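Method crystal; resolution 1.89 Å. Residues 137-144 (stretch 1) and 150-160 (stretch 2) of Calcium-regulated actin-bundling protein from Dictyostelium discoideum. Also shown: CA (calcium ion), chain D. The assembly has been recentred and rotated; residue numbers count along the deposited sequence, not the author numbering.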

# COMPACT_ATOMS: atom_id res chain seq x y z
N GLN A 137 13.30 14.10 -2.22
CA GLN A 137 14.56 13.92 -2.93
C GLN A 137 15.69 13.41 -2.01
O GLN A 137 16.49 12.56 -2.41
CB GLN A 137 14.97 15.26 -3.52
CG GLN A 137 16.19 15.24 -4.44
CD GLN A 137 16.59 16.68 -4.86
OE1 GLN A 137 15.77 17.62 -4.87
NE2 GLN A 137 17.85 16.85 -5.21
N GLU A 138 15.71 13.87 -0.77
CA GLU A 138 16.72 13.31 0.16
C GLU A 138 16.35 11.85 0.53
O GLU A 138 17.19 11.04 0.70
CB GLU A 138 16.82 14.12 1.42
CG GLU A 138 17.93 13.69 2.36
CD GLU A 138 18.25 14.79 3.35
OE1 GLU A 138 19.23 15.52 3.09
OE2 GLU A 138 17.51 14.96 4.34
N LEU A 139 15.07 11.57 0.70
CA LEU A 139 14.67 10.19 1.07
C LEU A 139 15.15 9.22 0.00
O LEU A 139 15.73 8.20 0.28
CB LEU A 139 13.13 10.08 1.20
CG LEU A 139 12.47 10.94 2.28
CD1 LEU A 139 11.02 10.57 2.44
CD2 LEU A 139 13.17 10.82 3.62
N ARG A 140 14.87 9.59 -1.23
CA ARG A 140 15.16 8.86 -2.43
C ARG A 140 16.65 8.75 -2.75
O ARG A 140 17.10 7.70 -3.15
CB ARG A 140 14.47 9.64 -3.57
CG ARG A 140 14.38 8.98 -4.88
CD ARG A 140 13.54 9.88 -5.77
NE ARG A 140 12.12 9.74 -5.44
CZ ARG A 140 11.29 10.76 -5.25
NH1 ARG A 140 11.73 12.03 -5.37
NH2 ARG A 140 10.01 10.49 -4.99
N GLU A 141 17.39 9.84 -2.56
CA GLU A 141 18.82 9.85 -2.83
C GLU A 141 19.67 9.27 -1.71
O GLU A 141 20.67 8.65 -1.95
CB GLU A 141 19.29 11.29 -3.08
CG GLU A 141 18.95 11.73 -4.49
CD GLU A 141 19.38 13.16 -4.81
OE1 GLU A 141 18.79 13.75 -5.72
OE2 GLU A 141 20.27 13.66 -4.11
N LYS A 142 19.27 9.48 -0.46
CA LYS A 142 20.11 9.20 0.65
C LYS A 142 19.52 8.29 1.69
O LYS A 142 20.22 7.47 2.16
CB LYS A 142 20.39 10.47 1.38
CG LYS A 142 21.00 11.53 0.48
CD LYS A 142 22.43 11.13 0.16
CE LYS A 142 23.21 12.23 -0.55
NZ LYS A 142 22.98 13.54 0.13
N VAL A 143 18.28 8.48 2.10
CA VAL A 143 17.78 7.80 3.29
C VAL A 143 17.34 6.39 2.98
O VAL A 143 17.62 5.47 3.78
CB VAL A 143 16.66 8.56 3.99
CG1 VAL A 143 16.17 7.83 5.26
CG2 VAL A 143 17.10 9.97 4.33
N ASP A 144 16.63 6.22 1.86
CA ASP A 144 16.09 4.89 1.48
C ASP A 144 17.11 3.98 0.81
O ASP A 144 17.03 3.70 -0.44
CB ASP A 144 14.85 5.06 0.60
CG ASP A 144 14.20 3.72 0.23
OD1 ASP A 144 14.39 2.73 0.96
OD2 ASP A 144 13.50 3.70 -0.79
N ARG A 150 10.37 2.94 1.42
CA ARG A 150 9.99 3.04 2.81
C ARG A 150 11.17 3.58 3.65
O ARG A 150 12.36 3.38 3.32
CB ARG A 150 9.60 1.67 3.35
CG ARG A 150 8.63 0.81 2.54
CD ARG A 150 7.20 1.29 2.56
NE ARG A 150 6.63 1.26 3.91
CZ ARG A 150 5.36 1.53 4.18
NH1 ARG A 150 4.50 1.82 3.18
NH2 ARG A 150 4.92 1.52 5.44
N VAL A 151 10.83 4.29 4.72
CA VAL A 151 11.81 4.77 5.67
C VAL A 151 11.61 4.08 7.04
O VAL A 151 10.53 4.17 7.65
CB VAL A 151 11.74 6.29 5.84
CG1 VAL A 151 12.73 6.74 6.88
CG2 VAL A 151 12.02 7.01 4.53
N SER A 152 12.63 3.32 7.43
CA SER A 152 12.70 2.67 8.69
C SER A 152 13.33 3.63 9.69
O SER A 152 13.95 4.61 9.30
CB SER A 152 13.53 1.42 8.56
OG SER A 152 14.84 1.75 8.08
N PHE A 153 13.19 3.34 10.97
CA PHE A 153 13.89 4.09 12.02
C PHE A 153 15.36 3.91 11.87
O PHE A 153 16.11 4.86 12.02
CB PHE A 153 13.42 3.67 13.38
CG PHE A 153 13.76 4.63 14.50
CD1 PHE A 153 13.61 5.98 14.34
CD2 PHE A 153 14.11 4.14 15.77
CE1 PHE A 153 13.93 6.87 15.40
CE2 PHE A 153 14.39 5.03 16.85
CZ PHE A 153 14.34 6.37 16.64
N LEU A 154 15.79 2.70 11.49
CA LEU A 154 17.19 2.43 11.18
C LEU A 154 17.73 3.38 10.12
O LEU A 154 18.80 3.91 10.28
CB LEU A 154 17.47 1.02 10.70
CG LEU A 154 18.93 0.63 10.40
CD1 LEU A 154 19.84 0.62 11.63
CD2 LEU A 154 18.96 -0.74 9.77
N GLU A 155 17.00 3.53 9.04
CA GLU A 155 17.45 4.37 7.93
C GLU A 155 17.51 5.84 8.35
O GLU A 155 18.46 6.52 8.03
CB GLU A 155 16.56 4.13 6.71
CG GLU A 155 16.88 2.83 6.02
CD GLU A 155 15.83 2.46 5.01
OE1 GLU A 155 14.67 2.31 5.43
OE2 GLU A 155 16.17 2.36 3.82
N TYR A 156 16.49 6.30 9.07
CA TYR A 156 16.54 7.65 9.67
C TYR A 156 17.79 7.84 10.54
O TYR A 156 18.50 8.86 10.46
CB TYR A 156 15.26 7.95 10.49
CG TYR A 156 15.50 8.97 11.58
CD1 TYR A 156 15.56 10.33 11.28
CD2 TYR A 156 15.61 8.59 12.91
CE1 TYR A 156 15.76 11.28 12.30
CE2 TYR A 156 15.85 9.50 13.91
CZ TYR A 156 15.95 10.87 13.61
OH TYR A 156 16.16 11.81 14.62
N LEU A 157 18.08 6.86 11.38
CA LEU A 157 19.24 6.94 12.26
C LEU A 157 20.58 7.01 11.59
O LEU A 157 21.43 7.83 11.94
CB LEU A 157 19.26 5.80 13.25
CG LEU A 157 18.11 5.91 14.25
CD1 LEU A 157 17.97 4.61 15.05
CD2 LEU A 157 18.31 7.04 15.29
N LEU A 158 20.77 6.17 10.59
CA LEU A 158 22.00 6.13 9.89
C LEU A 158 22.30 7.43 9.17
O LEU A 158 23.48 7.86 9.11
CB LEU A 158 21.95 5.03 8.87
CG LEU A 158 22.52 3.63 9.19
CD1 LEU A 158 23.18 3.38 10.51
CD2 LEU A 158 21.60 2.55 8.74
N TYR A 159 21.26 8.03 8.60
CA TYR A 159 21.43 9.26 7.87
C TYR A 159 21.57 10.43 8.85
O TYR A 159 22.41 11.27 8.64
CB TYR A 159 20.33 9.50 6.82
CG TYR A 159 20.66 10.70 5.94
CD1 TYR A 159 21.71 10.64 5.01
CD2 TYR A 159 19.97 11.90 6.08
CE1 TYR A 159 22.04 11.74 4.24
CE2 TYR A 159 20.30 13.00 5.33
CZ TYR A 159 21.33 12.91 4.42
OH TYR A 159 21.62 13.99 3.66
N GLN A 160 20.83 10.43 9.95
CA GLN A 160 20.99 11.50 10.95
C GLN A 160 22.42 11.55 11.49
O GLN A 160 23.00 12.62 11.63
CB GLN A 160 19.99 11.32 12.06
CG GLN A 160 20.08 12.32 13.18
CD GLN A 160 19.72 13.74 12.77
OE1 GLN A 160 18.64 13.97 12.28
NE2 GLN A 160 20.62 14.68 12.97
CA CA D . 13.89 1.67 2.97
O HOH W 1 19.69 5.72 5.77
O HOH W 2 13.23 -0.11 4.40

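The two stretches belong to one calcium-binding unit of the chain: a helix (137-143) leads to Asp144, and a short, weakly bonded strand near 150-152 leads into a second helix (153-160). The helices run nearly perpendicular, with an angle of 82° between their N-to-C directions and a closest axial approach of 10.8 Å. They are therefore not packed along their lengths, and the contact gathers where the end of the first helix meets the strand and one side of the second helix. The backbones come nearest at Val143 CA and Glu155 CA, 5.8 Å apart, and at Asp144 CA and Val151 CA, 6.0 Å apart. Together the two stretches bury 462 Å².

Gln137 lies too far away to take part and instead reaches along its own helix, where its NE2 donates to Glu141 OE1 at 3.3 Å. Contact begins at Glu138, whose extended side chain brings OE1 to 2.9 Å from Tyr159 OH. The phenol donates to the carboxylate in the one direct hydrogen bond between the stretches, a pairing that gives the polar tip of the tyrosine a charged acceptor. One residue on, Leu139 starts sideways, but its end comes nearer, and its CD2 lies 4.1 Å from Val151 CG2 in an apolar contact. Arg140 and Glu141 do not touch the second stretch.

Lys142 returns to the contact through the base of its side chain: its CB lies 3.5 Å from Tyr159 CE1, so aliphatic carbon meets the aromatic ring. The helix widens into a pi-type turn over 139-143. Val143 N donates to Glu138 O at 3.1 Å and, weakly, to Leu139 O at 3.1 Å, while Asp144 N closes on Leu139 O at 2.7 Å.

Val143 is the apolar centre of the junction. Its CG1 lies 4.0 Å from both Val151 CG1 and Glu155 CB, while its CG2 approaches Tyr159 CD2 at 3.9 Å. Tyr159, which is covered more than any other residue here, thus combines hydrocarbon contacts around its ring with a hydrogen bond at its hydroxyl. The backbones are also linked through water 1, which donates to Val143 O at 2.9 Å and to Glu155 O at 2.7 Å, bridging two carbonyls that, both being acceptors, cannot bond to each other.

At Asp144 the chain leaves helical geometry, and the chemistry turns to metal coordination. Asp144 OD1 and Arg150 O each bind CA at 2.3 Å, and Glu155 binds CA through both carboxylate oxygens, OE1 at 2.7 Å and OE2 at 2.5 Å. Water 2 lies 2.4 Å from CA, and two ligands come from elsewhere in the structure. The shared cation explains why Asp144 OD1 can sit only 3.2 Å from Arg150 O and 3.4 Å from Glu155 OE2 without a hydrogen bond. Ser152 helps to fix the bidentate glutamate: its N and OG donate to Glu155 OE1 at 3.0 and 2.7 Å, and Glu155 N returns a 3.0 Å capping bond to Ser152 OG.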